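Local coordinates for protein transcriptional regulator AcuR (Rhodobacter sphaeroides 2.4.1, PDB 3BRU) that represses transcription of its own operon as a TetR-family DNA-binding regulator, probably by binding two operator sequences in the promoter, at residues L40-K46 and R126-N132; P104-L108 and Q161-E165; G170-H176 and G213-V217. All coordinates share one frame. Residue numbers count along the deposited sequence, not the author numbering.

Interaction 1 (L40-K46 and R126-N132); sequences LEHLTEK and RGCLVGN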
ATOM      1  N   LEU A  40      17.177   6.917  -3.759  1.00 19.15           N
ATOM      2  CA  LEU A  40      16.305   6.866  -2.575  1.00 19.40           C
ATOM      3  C   LEU A  40      15.303   7.986  -2.570  1.00 20.50           C
ATOM      4  O   LEU A  40      14.120   7.743  -2.302  1.00 21.97           O
ATOM      5  CB  LEU A  40      17.083   6.864  -1.252  1.00 18.90           C
ATOM      6  CG  LEU A  40      17.965   5.634  -0.973  1.00 17.53           C
ATOM      7  CD1 LEU A  40      18.875   5.836   0.218  1.00 14.34           C
ATOM      8  CD2 LEU A  40      17.160   4.304  -0.848  1.00 14.04           C
ATOM      9  N   GLU A  41      15.736   9.190  -2.901  1.00 20.84           N
ATOM     10  CA  GLU A  41      14.824  10.324  -2.914  1.00 22.74           C
ATOM     11  C   GLU A  41      13.732  10.186  -3.958  1.00 22.42           C
ATOM     12  O   GLU A  41      12.565  10.405  -3.656  1.00 23.21           O
ATOM     13  CB  GLU A  41      15.576  11.645  -3.085  1.00 22.15           C
ATOM     14  CG  GLU A  41      16.419  12.003  -1.856  1.00 24.22           C
ATOM     15  CD  GLU A  41      17.276  13.263  -2.052  1.00 25.42           C
ATOM     16  OE1 GLU A  41      17.226  13.804  -3.183  1.00 29.91           O
ATOM     17  OE2 GLU A  41      18.011  13.699  -1.100  1.00 27.68           O
ATOM     18  N   HIS A  42      14.106   9.800  -5.170  1.00 22.18           N
ATOM     19  CA  HIS A  42      13.188   9.783  -6.304  1.00 21.95           C
ATOM     20  C   HIS A  42      12.227   8.615  -6.240  1.00 21.88           C
ATOM     21  O   HIS A  42      11.067   8.775  -6.558  1.00 21.59           O
ATOM     22  CB  HIS A  42      13.941   9.761  -7.637  1.00 22.04           C
ATOM     23  CG  HIS A  42      14.507  11.084  -8.037  1.00 23.10           C
ATOM     24  ND1 HIS A  42      14.033  11.803  -9.116  1.00 25.22           N
ATOM     25  CD2 HIS A  42      15.487  11.837  -7.484  1.00 24.70           C
ATOM     26  CE1 HIS A  42      14.703  12.937  -9.214  1.00 26.61           C
ATOM     27  NE2 HIS A  42      15.606  12.973  -8.247  1.00 25.66           N
ATOM     28  N   LEU A  43      12.701   7.447  -5.812  1.00 22.10           N
ATOM     29  CA  LEU A  43      11.813   6.278  -5.656  1.00 22.00           C
ATOM     30  C   LEU A  43      10.926   6.219  -4.413  1.00 21.61           C
ATOM     31  O   LEU A  43       9.917   5.467  -4.401  1.00 21.86           O
ATOM     32  CB  LEU A  43      12.595   4.982  -5.725  1.00 22.35           C
ATOM     33  CG  LEU A  43      12.871   4.417  -7.109  1.00 23.20           C
ATOM     34  CD1 LEU A  43      13.716   5.383  -7.944  1.00 23.86           C
ATOM     35  CD2 LEU A  43      13.588   3.072  -6.907  1.00 22.53           C
ATOM     36  N   THR A  44      11.287   6.973  -3.375  1.00 21.18           N
ATOM     37  CA  THR A  44      10.390   7.145  -2.213  1.00 20.57           C
ATOM     38  C   THR A  44       9.298   8.202  -2.520  1.00 20.71           C
ATOM     39  O   THR A  44       8.236   8.203  -1.919  1.00 19.85           O
ATOM     40  CB  THR A  44      11.171   7.496  -0.902  1.00 20.57           C
ATOM     41  OG1 THR A  44      11.894   8.713  -1.077  1.00 16.36           O
ATOM     42  CG2 THR A  44      12.179   6.389  -0.560  1.00 20.62           C
ATOM     43  N   GLU A  45       9.573   9.085  -3.471  1.00 21.55           N
ATOM     44  CA  GLU A  45       8.659  10.153  -3.820  1.00 23.33           C
ATOM     45  C   GLU A  45       7.740   9.723  -4.967  1.00 24.07           C
ATOM     46  O   GLU A  45       6.531   9.971  -4.936  1.00 24.32           O
ATOM     47  CB  GLU A  45       9.452  11.407  -4.182  1.00 23.64           C
ATOM     48  CG  GLU A  45       8.580  12.596  -4.527  1.00 29.97           C
ATOM     49  CD  GLU A  45       9.185  13.944  -4.127  1.00 37.63           C
ATOM     50  OE1 GLU A  45      10.414  13.991  -3.767  1.00 41.18           O
ATOM     51  OE2 GLU A  45       8.414  14.957  -4.177  1.00 38.33           O
ATOM     52  N   LYS A  46       8.320   9.086  -5.981  1.00 24.78           N
ATOM     53  CA  LYS A  46       7.575   8.602  -7.147  1.00 25.41           C
ATOM     54  C   LYS A  46       7.555   7.071  -7.075  1.00 25.99           C
ATOM     55  O   LYS A  46       6.912   6.501  -6.205  1.00 28.47           O
ATOM     56  CB  LYS A  46       8.171   9.128  -8.453  1.00 24.61           C
ATOM     57  CG  LYS A  46       8.225  10.619  -8.471  1.00 26.24           C
ATOM     58  CD  LYS A  46       8.085  11.211  -9.845  1.00 28.49           C
ATOM     59  CE  LYS A  46       9.438  11.392 -10.511  1.00 31.74           C
ATOM     60  NZ  LYS A  46       9.243  11.826 -11.921  1.00 32.32           N
ATOM     61  N   ARG A 126       7.203  11.758   0.742  1.00 23.08           N
ATOM     62  CA  ARG A 126       8.061  10.597   0.629  1.00 23.96           C
ATOM     63  C   ARG A 126       7.621   9.482   1.551  1.00 23.97           C
ATOM     64  O   ARG A 126       7.460   9.663   2.778  1.00 24.10           O
ATOM     65  CB  ARG A 126       9.507  10.962   0.936  1.00 24.01           C
ATOM     66  CG  ARG A 126      10.161  11.878  -0.089  1.00 27.07           C
ATOM     67  CD  ARG A 126      11.642  12.089   0.269  1.00 30.26           C
ATOM     68  NE  ARG A 126      12.159  13.189  -0.534  1.00 35.04           N
ATOM     69  CZ  ARG A 126      13.270  13.856  -0.245  1.00 35.56           C
ATOM     70  NH1 ARG A 126      13.985  13.524   0.825  1.00 36.03           N
ATOM     71  NH2 ARG A 126      13.659  14.861  -1.023  1.00 34.00           N
ATOM     72  N   GLY A 127       7.445   8.311   0.956  1.00 24.33           N
ATOM     73  CA  GLY A 127       6.963   7.166   1.692  1.00 24.22           C
ATOM     74  C   GLY A 127       8.025   6.118   1.892  1.00 24.78           C
ATOM     75  O   GLY A 127       9.233   6.411   1.943  1.00 24.85           O
ATOM     76  N   CYS A 128       7.559   4.877   2.004  1.00 24.38           N
ATOM     77  CA  CYS A 128       8.433   3.753   2.177  1.00 23.68           C
ATOM     78  C   CYS A 128       8.865   3.268   0.788  1.00 22.92           C
ATOM     79  O   CYS A 128       8.030   3.062  -0.089  1.00 23.21           O
ATOM     80  CB  CYS A 128       7.717   2.654   2.956  1.00 23.28           C
ATOM     81  SG  CYS A 128       8.814   1.279   3.264  1.00 24.56           S
ATOM     82  N   LEU A 129      10.165   3.094   0.594  1.00 22.03           N
ATOM     83  CA  LEU A 129      10.683   2.532  -0.654  1.00 22.27           C
ATOM     84  C   LEU A 129      10.118   1.132  -0.931  1.00 21.72           C
ATOM     85  O   LEU A 129       9.763   0.800  -2.057  1.00 21.35           O
ATOM     86  CB  LEU A 129      12.220   2.469  -0.630  1.00 22.46           C
ATOM     87  CG  LEU A 129      12.780   1.789  -1.871  1.00 23.53           C
ATOM     88  CD1 LEU A 129      12.670   2.744  -3.026  1.00 27.82           C
ATOM     89  CD2 LEU A 129      14.200   1.352  -1.698  1.00 24.20           C
ATOM     90  N   VAL A 130      10.062   0.319   0.118  1.00 21.12           N
ATOM     91  CA  VAL A 130       9.622  -1.053   0.022  1.00 20.29           C
ATOM     92  C   VAL A 130       8.136  -1.169  -0.296  1.00 19.80           C
ATOM     93  O   VAL A 130       7.693  -2.070  -1.034  1.00 19.79           O
ATOM     94  CB  VAL A 130      10.036  -1.830   1.304  1.00 20.48           C
ATOM     95  CG1 VAL A 130       9.338  -3.200   1.392  1.00 19.35           C
ATOM     96  CG2 VAL A 130      11.561  -1.963   1.338  1.00 20.71           C
ATOM     97  N   GLY A 131       7.362  -0.254   0.261  1.00 19.82           N
ATOM     98  CA  GLY A 131       5.937  -0.192  -0.039  1.00 19.41           C
ATOM     99  C   GLY A 131       5.718   0.307  -1.443  1.00 19.72           C
ATOM    100  O   GLY A 131       4.895  -0.271  -2.175  1.00 19.01           O
ATOM    101  N   ASN A 132       6.419   1.382  -1.826  1.00 19.80           N
ATOM    102  CA  ASN A 132       6.299   1.886  -3.217  1.00 21.74           C
ATOM    103  C   ASN A 132       6.611   0.808  -4.240  1.00 21.81           C
ATOM    104  O   ASN A 132       5.860   0.640  -5.194  1.00 22.73           O
ATOM    105  CB  ASN A 132       7.210   3.076  -3.515  1.00 21.75           C
ATOM    106  CG  ASN A 132       6.819   4.348  -2.769  1.00 25.04           C
ATOM    107  OD1 ASN A 132       5.891   4.380  -1.929  1.00 28.90           O
ATOM    108  ND2 ASN A 132       7.536   5.424  -3.078  1.00 28.39           N
TER
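The C-terminal end of helix 31-45 meets the loop that leads into helix 129-135, with CA atoms 4.5 Å apart at Glu-45 and Arg-126 and 4.9 Å apart at Thr-44 and Leu-129. In TetR-family terms this is a joint between the first helix of the DNA-binding domain and the ligand-binding/dimerisation domain. Late in the helix, carbonyls turn toward the loop: Gly-127 N donates to Thr-44 O at 3.0 Å, almost straight, and Arg-126 CA adds a CH...O contact to the same oxygen at 3.5 Å. Cys-128 N-caps the following helix through a weak bond from Gly-131 N to its SG. Beside these hydrogen bonds, Leu-129 packs its CD1 on Leu-43 CB at 3.5 Å, while Tyr-85 touches Leu-129 and Leu-81 touches Leu-43, both from helix 74-97. Arg-126 stretches along the outside of helix 31-45, making a long salt bridge from NE to Glu-45 OE1 at 3.8 Å; Glu-41 CG lies over one guanidinium face, while its carboxylate has a salt bridge with Arg-37. Asn-132 reaches back to the helix end: its ND2 gives a 2.7 Å hydrogen bond to Leu-43 O and a weak one, 3.1 Å, to Thr-44 O.

Interaction 2 (P104-L108 and Q161-E165); sequences PLARL and QLFRE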
ATOM      1  N   PRO A 104       8.575  -2.677  26.108  1.00 24.30           N
ATOM      2  CA  PRO A 104       8.350  -3.073  24.713  1.00 23.91           C
ATOM      3  C   PRO A 104       7.315  -2.257  23.893  1.00 23.93           C
ATOM      4  O   PRO A 104       7.630  -1.807  22.790  1.00 23.55           O
ATOM      5  CB  PRO A 104       7.978  -4.551  24.825  1.00 22.96           C
ATOM      6  CG  PRO A 104       8.763  -5.010  25.994  1.00 23.35           C
ATOM      7  CD  PRO A 104       8.705  -3.850  26.998  1.00 24.09           C
ATOM      8  N   LEU A 105       6.113  -2.031  24.407  1.00 23.70           N
ATOM      9  CA  LEU A 105       5.119  -1.339  23.576  1.00 23.35           C
ATOM     10  C   LEU A 105       5.432   0.122  23.370  1.00 23.06           C
ATOM     11  O   LEU A 105       5.115   0.669  22.330  1.00 22.48           O
ATOM     12  CB  LEU A 105       3.714  -1.530  24.111  1.00 23.63           C
ATOM     13  CG  LEU A 105       3.200  -2.982  23.992  1.00 24.71           C
ATOM     14  CD1 LEU A 105       1.861  -3.068  24.667  1.00 26.07           C
ATOM     15  CD2 LEU A 105       3.140  -3.529  22.526  1.00 23.48           C
ATOM     16  N   ALA A 106       6.074   0.745  24.362  1.00 22.86           N
ATOM     17  CA  ALA A 106       6.573   2.103  24.189  1.00 23.05           C
ATOM     18  C   ALA A 106       7.651   2.254  23.115  1.00 23.16           C
ATOM     19  O   ALA A 106       7.726   3.315  22.491  1.00 24.80           O
ATOM     20  CB  ALA A 106       7.012   2.736  25.524  1.00 22.49           C
ATOM     21  N   ARG A 107       8.478   1.221  22.902  1.00 22.71           N
ATOM     22  CA  ARG A 107       9.425   1.197  21.786  1.00 22.44           C
ATOM     23  C   ARG A 107       8.726   1.176  20.426  1.00 22.36           C
ATOM     24  O   ARG A 107       9.248   1.714  19.450  1.00 22.50           O
ATOM     25  CB  ARG A 107      10.336  -0.023  21.837  1.00 21.90           C
ATOM     26  CG  ARG A 107      11.239  -0.085  23.011  1.00 22.60           C
ATOM     27  CD  ARG A 107      11.775  -1.458  23.106  1.00 20.91           C
ATOM     28  NE  ARG A 107      12.245  -1.681  24.450  1.00 25.21           N
ATOM     29  CZ  ARG A 107      12.640  -2.865  24.914  1.00 26.15           C
ATOM     30  NH1 ARG A 107      12.621  -3.930  24.122  1.00 24.21           N
ATOM     31  NH2 ARG A 107      13.065  -2.978  26.171  1.00 25.20           N
ATOM     32  N   LEU A 108       7.577   0.517  20.358  1.00 21.57           N
ATOM     33  CA  LEU A 108       6.815   0.483  19.116  1.00 21.75           C
ATOM     34  C   LEU A 108       6.197   1.860  18.823  1.00 21.51           C
ATOM     35  O   LEU A 108       6.189   2.297  17.700  1.00 21.14           O
ATOM     36  CB  LEU A 108       5.762  -0.641  19.131  1.00 21.39           C
ATOM     37  CG  LEU A 108       4.965  -0.758  17.811  1.00 22.33           C
ATOM     38  CD1 LEU A 108       5.843  -1.219  16.634  1.00 20.56           C
ATOM     39  CD2 LEU A 108       3.692  -1.640  17.942  1.00 20.69           C
ATOM     40  N   GLN A 161       9.590 -10.363  17.842  1.00 24.58           N
ATOM     41  CA  GLN A 161      10.479 -10.478  19.002  1.00 26.22           C
ATOM     42  C   GLN A 161      10.110  -9.403  20.041  1.00 25.97           C
ATOM     43  O   GLN A 161      10.015  -9.698  21.219  1.00 25.94           O
ATOM     44  CB  GLN A 161      11.930 -10.386  18.578  1.00 26.29           C
ATOM     45  CG  GLN A 161      12.933 -10.579  19.703  1.00 31.34           C
ATOM     46  CD  GLN A 161      14.298  -9.947  19.373  1.00 37.91           C
ATOM     47  OE1 GLN A 161      14.555  -9.523  18.226  1.00 41.08           O
ATOM     48  NE2 GLN A 161      15.179  -9.876  20.378  1.00 40.83           N
ATOM     49  N   LEU A 162       9.834  -8.180  19.573  1.00 26.33           N
ATOM     50  CA  LEU A 162       9.324  -7.105  20.417  1.00 25.77           C
ATOM     51  C   LEU A 162       8.049  -7.530  21.142  1.00 26.33           C
ATOM     52  O   LEU A 162       7.946  -7.363  22.375  1.00 25.09           O
ATOM     53  CB  LEU A 162       9.053  -5.854  19.583  1.00 25.94           C
ATOM     54  CG  LEU A 162       8.732  -4.568  20.346  1.00 26.07           C
ATOM     55  CD1 LEU A 162       9.707  -4.414  21.504  1.00 27.74           C
ATOM     56  CD2 LEU A 162       8.845  -3.339  19.434  1.00 25.56           C
ATOM     57  N   PHE A 163       7.099  -8.078  20.366  1.00 26.16           N
ATOM     58  CA  PHE A 163       5.850  -8.607  20.904  1.00 27.06           C
ATOM     59  C   PHE A 163       6.050  -9.773  21.893  1.00 27.95           C
ATOM     60  O   PHE A 163       5.306  -9.856  22.858  1.00 29.36           O
ATOM     61  CB  PHE A 163       4.830  -8.989  19.804  1.00 25.84           C
ATOM     62  CG  PHE A 163       4.331  -7.821  18.981  1.00 26.43           C
ATOM     63  CD1 PHE A 163       4.166  -6.553  19.542  1.00 27.30           C
ATOM     64  CD2 PHE A 163       3.990  -7.989  17.637  1.00 25.61           C
ATOM     65  CE1 PHE A 163       3.703  -5.461  18.752  1.00 27.78           C
ATOM     66  CE2 PHE A 163       3.513  -6.918  16.865  1.00 26.39           C
ATOM     67  CZ  PHE A 163       3.374  -5.649  17.419  1.00 25.16           C
ATOM     68  N   ARG A 164       7.006 -10.676  21.656  1.00 28.38           N
ATOM     69  CA  ARG A 164       7.312 -11.720  22.651  1.00 28.69           C
ATOM     70  C   ARG A 164       7.805 -11.129  23.963  1.00 29.08           C
ATOM     71  O   ARG A 164       7.459 -11.620  25.024  1.00 29.78           O
ATOM     72  CB  ARG A 164       8.321 -12.741  22.138  1.00 28.50           C
ATOM     73  CG  ARG A 164       7.698 -13.816  21.314  1.00 29.16           C
ATOM     74  CD  ARG A 164       8.655 -14.984  21.031  1.00 34.37           C
ATOM     75  NE  ARG A 164       9.781 -14.527  20.215  1.00 38.20           N
ATOM     76  CZ  ARG A 164       9.760 -14.383  18.891  1.00 37.81           C
ATOM     77  NH1 ARG A 164       8.656 -14.711  18.192  1.00 36.46           N
ATOM     78  NH2 ARG A 164      10.852 -13.909  18.281  1.00 35.94           N
ATOM     79  N   GLU A 165       8.609 -10.075  23.897  1.00 29.37           N
ATOM     80  CA  GLU A 165       9.016  -9.367  25.108  1.00 29.80           C
ATOM     81  C   GLU A 165       7.867  -8.618  25.783  1.00 29.25           C
ATOM     82  O   GLU A 165       7.830  -8.528  27.012  1.00 29.31           O
ATOM     83  CB  GLU A 165      10.157  -8.414  24.806  1.00 30.28           C
ATOM     84  CG  GLU A 165      11.370  -9.130  24.278  1.00 35.27           C
ATOM     85  CD  GLU A 165      12.374  -8.193  23.601  1.00 43.74           C
ATOM     86  OE1 GLU A 165      12.188  -6.942  23.674  1.00 46.94           O
ATOM     87  OE2 GLU A 165      13.358  -8.711  22.998  1.00 46.53           O
TER
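This is helix-helix packing inside the C-terminal domain, between the first turn of helix 104-120 and a late turn of helix 143-167. The short segments run roughly antiparallel, at 145°, with axes 9.3 Å apart at closest approach. Their backbones come nearest at Pro-104 and Leu-162, whose CA atoms are 6.0 Å apart. Leu-162 is the central residue: its CD1 lies 3.7 Å from Pro-104 CB and 3.9 Å from Arg-107 CD, while its CD2 is 4.1 Å from Leu-108 CB. Pro-104, with no amide hydrogen to give, starts the helix and lays its ring against the backbone of the other helix, Pro-104 CG being 3.7 Å from Glu-165 C. Phe-163 starts out away from helix 104-120, but its chi1 of -65° brings the ring round so that its edge meets Leu-108 CD2 at 3.9 Å and Leu-105 CD2 at 4.3 Å, both from CE1. Pro-178 and Leu-181 of helix 178-199 also touch that ring, and Phe-216 packs on the two leucines. At the margin, Arg-107 NH1 and Glu-165 OE1 form a salt bridge at 3.1 Å, whose hydrogen bond is weak because the N-H points poorly; the guanidinium is also held by Leu-102 O through NH2. An apolar seam edged by one ion pair, it is ordinary packing of the all-helical TetR C-terminal domain.

Interaction 3 (G170-H176 and G213-V217); sequences GELSADH and GRHFV
Two irregular segments meet at the far end of the C-terminal domain: the turn between helices 143-167 and 178-199, and the tail that follows helix 203-212. Gly-170, at phi/psi 86/7, is the C-prime residue of a Schellman motif ending helix 143-167; Leu-172 (chi1 -134°) and Ser-173 are extended, and a turn brings His-176 N to Ser-173 O at 3.2 Å. The register puts Leu-172 CA 5.2 Å from Phe-216 CA. Along the tail, Gly-213, Arg-214 and His-215 keep helical angles, and Phe-216 N bonds back to Gly-213 O at 3.2 Å. Arg-214 turns to the second subunit, donating from NH1 to Asp-175 O there. His-215 O lies 3.7 Å from Leu-172 CD2 and 3.0 Å from His-176 NE2 (chi1 -75°), the latter at an angle too poor for a hydrogen bond; the His-215 ring meets His-215 of the second subunit. Phe-216 becomes extended (-103/154), and its chi1 of -45° sets the ring edge at CD1 3.8 Å from Leu-172 CD2. Val-217, the last modelled residue, donates from N to Glu-171 O at 3.2 Å and, with chi1 t (176°), places CG2 3.7 Å from Ser-173 N. Glu-171 sends OE1 the other way, to Leu-105 N. With one main-chain hydrogen bond and a modest apolar contact joining the segments, the chemistry implies a light attachment of the tail beside the subunit interface.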
ATOM      1  N   GLY A 170       3.947  -8.854  30.536  1.00 19.19           N
ATOM      2  CA  GLY A 170       2.531  -8.587  30.807  1.00 18.57           C
ATOM      3  C   GLY A 170       1.832  -7.466  30.048  1.00 18.22           C
ATOM      4  O   GLY A 170       0.685  -7.147  30.336  1.00 18.04           O
ATOM      5  N   GLU A 171       2.508  -6.880  29.064  1.00 18.25           N
ATOM      6  CA  GLU A 171       1.956  -5.761  28.282  1.00 18.15           C
ATOM      7  C   GLU A 171       0.992  -6.204  27.191  1.00 18.37           C
ATOM      8  O   GLU A 171       0.096  -5.445  26.797  1.00 18.74           O
ATOM      9  CB  GLU A 171       3.083  -4.949  27.634  1.00 18.43           C
ATOM     10  CG  GLU A 171       3.711  -3.879  28.533  1.00 17.86           C
ATOM     11  CD  GLU A 171       4.554  -2.888  27.748  1.00 17.00           C
ATOM     12  OE1 GLU A 171       5.283  -3.329  26.851  1.00 16.07           O
ATOM     13  OE2 GLU A 171       4.495  -1.675  28.025  1.00 16.75           O
ATOM     14  N   LEU A 172       1.214  -7.425  26.702  1.00 18.15           N
ATOM     15  CA  LEU A 172       0.399  -8.074  25.697  1.00 18.24           C
ATOM     16  C   LEU A 172      -0.173  -9.333  26.343  1.00 18.47           C
ATOM     17  O   LEU A 172       0.494  -9.962  27.167  1.00 18.59           O
ATOM     18  CB  LEU A 172       1.288  -8.487  24.525  1.00 17.83           C
ATOM     19  CG  LEU A 172       0.933  -8.242  23.058  1.00 17.97           C
ATOM     20  CD1 LEU A 172       1.547  -9.325  22.227  1.00 16.20           C
ATOM     21  CD2 LEU A 172      -0.572  -8.140  22.762  1.00 17.72           C
ATOM     22  N   SER A 173      -1.398  -9.709  25.990  1.00 18.74           N
ATOM     23  CA  SER A 173      -2.009 -10.860  26.648  1.00 18.95           C
ATOM     24  C   SER A 173      -1.421 -12.136  26.061  1.00 19.16           C
ATOM     25  O   SER A 173      -1.087 -12.166  24.873  1.00 19.14           O
ATOM     26  CB  SER A 173      -3.550 -10.819  26.560  1.00 19.05           C
ATOM     27  OG  SER A 173      -4.062 -11.472  25.409  1.00 18.83           O
ATOM     28  N   ALA A 174      -1.275 -13.166  26.898  1.00 19.56           N
ATOM     29  CA  ALA A 174      -0.762 -14.477  26.475  1.00 19.96           C
ATOM     30  C   ALA A 174      -1.586 -15.043  25.324  1.00 20.29           C
ATOM     31  O   ALA A 174      -1.133 -15.901  24.586  1.00 20.08           O
ATOM     32  CB  ALA A 174      -0.757 -15.444  27.641  1.00 20.26           C
ATOM     33  N   ASP A 175      -2.794 -14.522  25.186  1.00 21.11           N
ATOM     34  CA  ASP A 175      -3.726 -14.826  24.113  1.00 22.18           C
ATOM     35  C   ASP A 175      -3.212 -14.645  22.661  1.00 22.81           C
ATOM     36  O   ASP A 175      -3.437 -15.509  21.798  1.00 23.14           O
ATOM     37  CB  ASP A 175      -4.917 -13.906  24.315  1.00 22.35           C
ATOM     38  CG  ASP A 175      -6.190 -14.542  23.949  1.00 22.86           C
ATOM     39  OD1 ASP A 175      -7.244 -13.980  24.307  1.00 24.81           O
ATOM     40  OD2 ASP A 175      -6.145 -15.611  23.316  1.00 24.53           O
ATOM     41  N   HIS A 176      -2.550 -13.518  22.405  1.00 23.06           N
ATOM     42  CA  HIS A 176      -2.106 -13.110  21.068  1.00 23.93           C
ATOM     43  C   HIS A 176      -0.940 -13.908  20.486  1.00 24.79           C
ATOM     44  O   HIS A 176      -0.023 -14.296  21.218  1.00 25.04           O
ATOM     45  CB  HIS A 176      -1.724 -11.632  21.102  1.00 23.56           C
ATOM     46  CG  HIS A 176      -2.903 -10.724  21.156  1.00 23.91           C
ATOM     47  ND1 HIS A 176      -3.662 -10.435  20.043  1.00 24.93           N
ATOM     48  CD2 HIS A 176      -3.487 -10.078  22.191  1.00 24.62           C
ATOM     49  CE1 HIS A 176      -4.661  -9.640  20.387  1.00 25.19           C
ATOM     50  NE2 HIS A 176      -4.582  -9.414  21.688  1.00 25.20           N
ATOM     51  N   GLY A 213      -3.575  -0.109  18.514  1.00 26.06           N
ATOM     52  CA  GLY A 213      -3.247  -0.063  19.960  1.00 26.55           C
ATOM     53  C   GLY A 213      -4.237  -0.775  20.881  1.00 27.05           C
ATOM     54  O   GLY A 213      -3.878  -1.138  22.005  1.00 27.11           O
ATOM     55  N   ARG A 214      -5.467  -0.986  20.391  1.00 27.07           N
ATOM     56  CA  ARG A 214      -6.514  -1.742  21.078  1.00 27.45           C
ATOM     57  C   ARG A 214      -6.171  -3.216  21.229  1.00 26.84           C
ATOM     58  O   ARG A 214      -6.746  -3.898  22.073  1.00 26.34           O
ATOM     59  CB  ARG A 214      -7.819  -1.715  20.282  1.00 28.31           C
ATOM     60  CG  ARG A 214      -8.436  -0.380  19.985  1.00 30.80           C
ATOM     61  CD  ARG A 214      -8.919   0.278  21.189  1.00 36.48           C
ATOM     62  NE  ARG A 214     -10.088   1.094  20.881  1.00 41.47           N
ATOM     63  CZ  ARG A 214     -11.307   0.907  21.401  1.00 41.99           C
ATOM     64  NH1 ARG A 214     -12.285   1.740  21.057  1.00 42.83           N
ATOM     65  NH2 ARG A 214     -11.553  -0.086  22.272  1.00 38.70           N
ATOM     66  N   HIS A 215      -5.286  -3.723  20.377  1.00 26.31           N
ATOM     67  CA  HIS A 215      -4.862  -5.125  20.461  1.00 26.49           C
ATOM     68  C   HIS A 215      -4.058  -5.405  21.734  1.00 25.79           C
ATOM     69  O   HIS A 215      -3.866  -6.551  22.084  1.00 25.11           O
ATOM     70  CB  HIS A 215      -4.037  -5.551  19.237  1.00 26.43           C
ATOM     71  CG  HIS A 215      -4.816  -5.610  17.956  1.00 29.37           C
ATOM     72  ND1 HIS A 215      -5.847  -6.502  17.750  1.00 32.37           N
ATOM     73  CD2 HIS A 215      -4.686  -4.915  16.798  1.00 29.97           C
ATOM     74  CE1 HIS A 215      -6.323  -6.347  16.524  1.00 33.38           C
ATOM     75  NE2 HIS A 215      -5.635  -5.392  15.924  1.00 32.04           N
ATOM     76  N   PHE A 216      -3.599  -4.342  22.403  1.00 25.54           N
ATOM     77  CA  PHE A 216      -2.727  -4.449  23.576  1.00 25.66           C
ATOM     78  C   PHE A 216      -3.466  -4.219  24.879  1.00 25.34           C
ATOM     79  O   PHE A 216      -4.470  -3.524  24.914  1.00 25.33           O
ATOM     80  CB  PHE A 216      -1.568  -3.443  23.481  1.00 25.88           C
ATOM     81  CG  PHE A 216      -0.894  -3.382  22.119  1.00 25.60           C
ATOM     82  CD1 PHE A 216      -0.320  -4.507  21.551  1.00 25.90           C
ATOM     83  CD2 PHE A 216      -0.787  -2.167  21.436  1.00 27.35           C
ATOM     84  CE1 PHE A 216       0.322  -4.447  20.312  1.00 26.34           C
ATOM     85  CE2 PHE A 216      -0.133  -2.087  20.205  1.00 27.54           C
ATOM     86  CZ  PHE A 216       0.415  -3.241  19.638  1.00 26.86           C
ATOM     87  N   VAL A 217      -2.949  -4.795  25.957  1.00 25.94           N
ATOM     88  CA  VAL A 217      -3.552  -4.645  27.287  1.00 26.35           C
ATOM     89  C   VAL A 217      -3.447  -3.205  27.789  1.00 26.65           C
ATOM     90  O   VAL A 217      -4.460  -2.516  27.901  1.00 27.01           O
ATOM     91  CB  VAL A 217      -2.924  -5.597  28.339  1.00 26.31           C
ATOM     92  CG1 VAL A 217      -3.519  -5.338  29.743  1.00 26.11           C
ATOM     93  CG2 VAL A 217      -3.098  -7.062  27.921  1.00 26.14           C
TER

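In the fold
Interactions 2 and 3 are neighbours, with centres 11 Å apart, whereas interaction 1 lies about 27 Å and 32 Å from their respective centres and is nearest the middle of the chain. Interaction 2 is buried and mainly apolar. The other two are partly buried, rely more on backbone carbonyls, and reach the second subunit. Interaction 1 alone joins the DNA-binding domain to the C-terminal domain; in sequence, its 126-132 segment falls between helices 104-120 and 143-167, which pair in interaction 2. Helix 143-167 carries 161-165 and ends just before 170-176, so interactions 2 and 3 form one continuous patch: Glu-171 OE1 is 2.9 Å from Leu-105 N, a probable hydrogen bond, and Phe-216 packs on Leu-105.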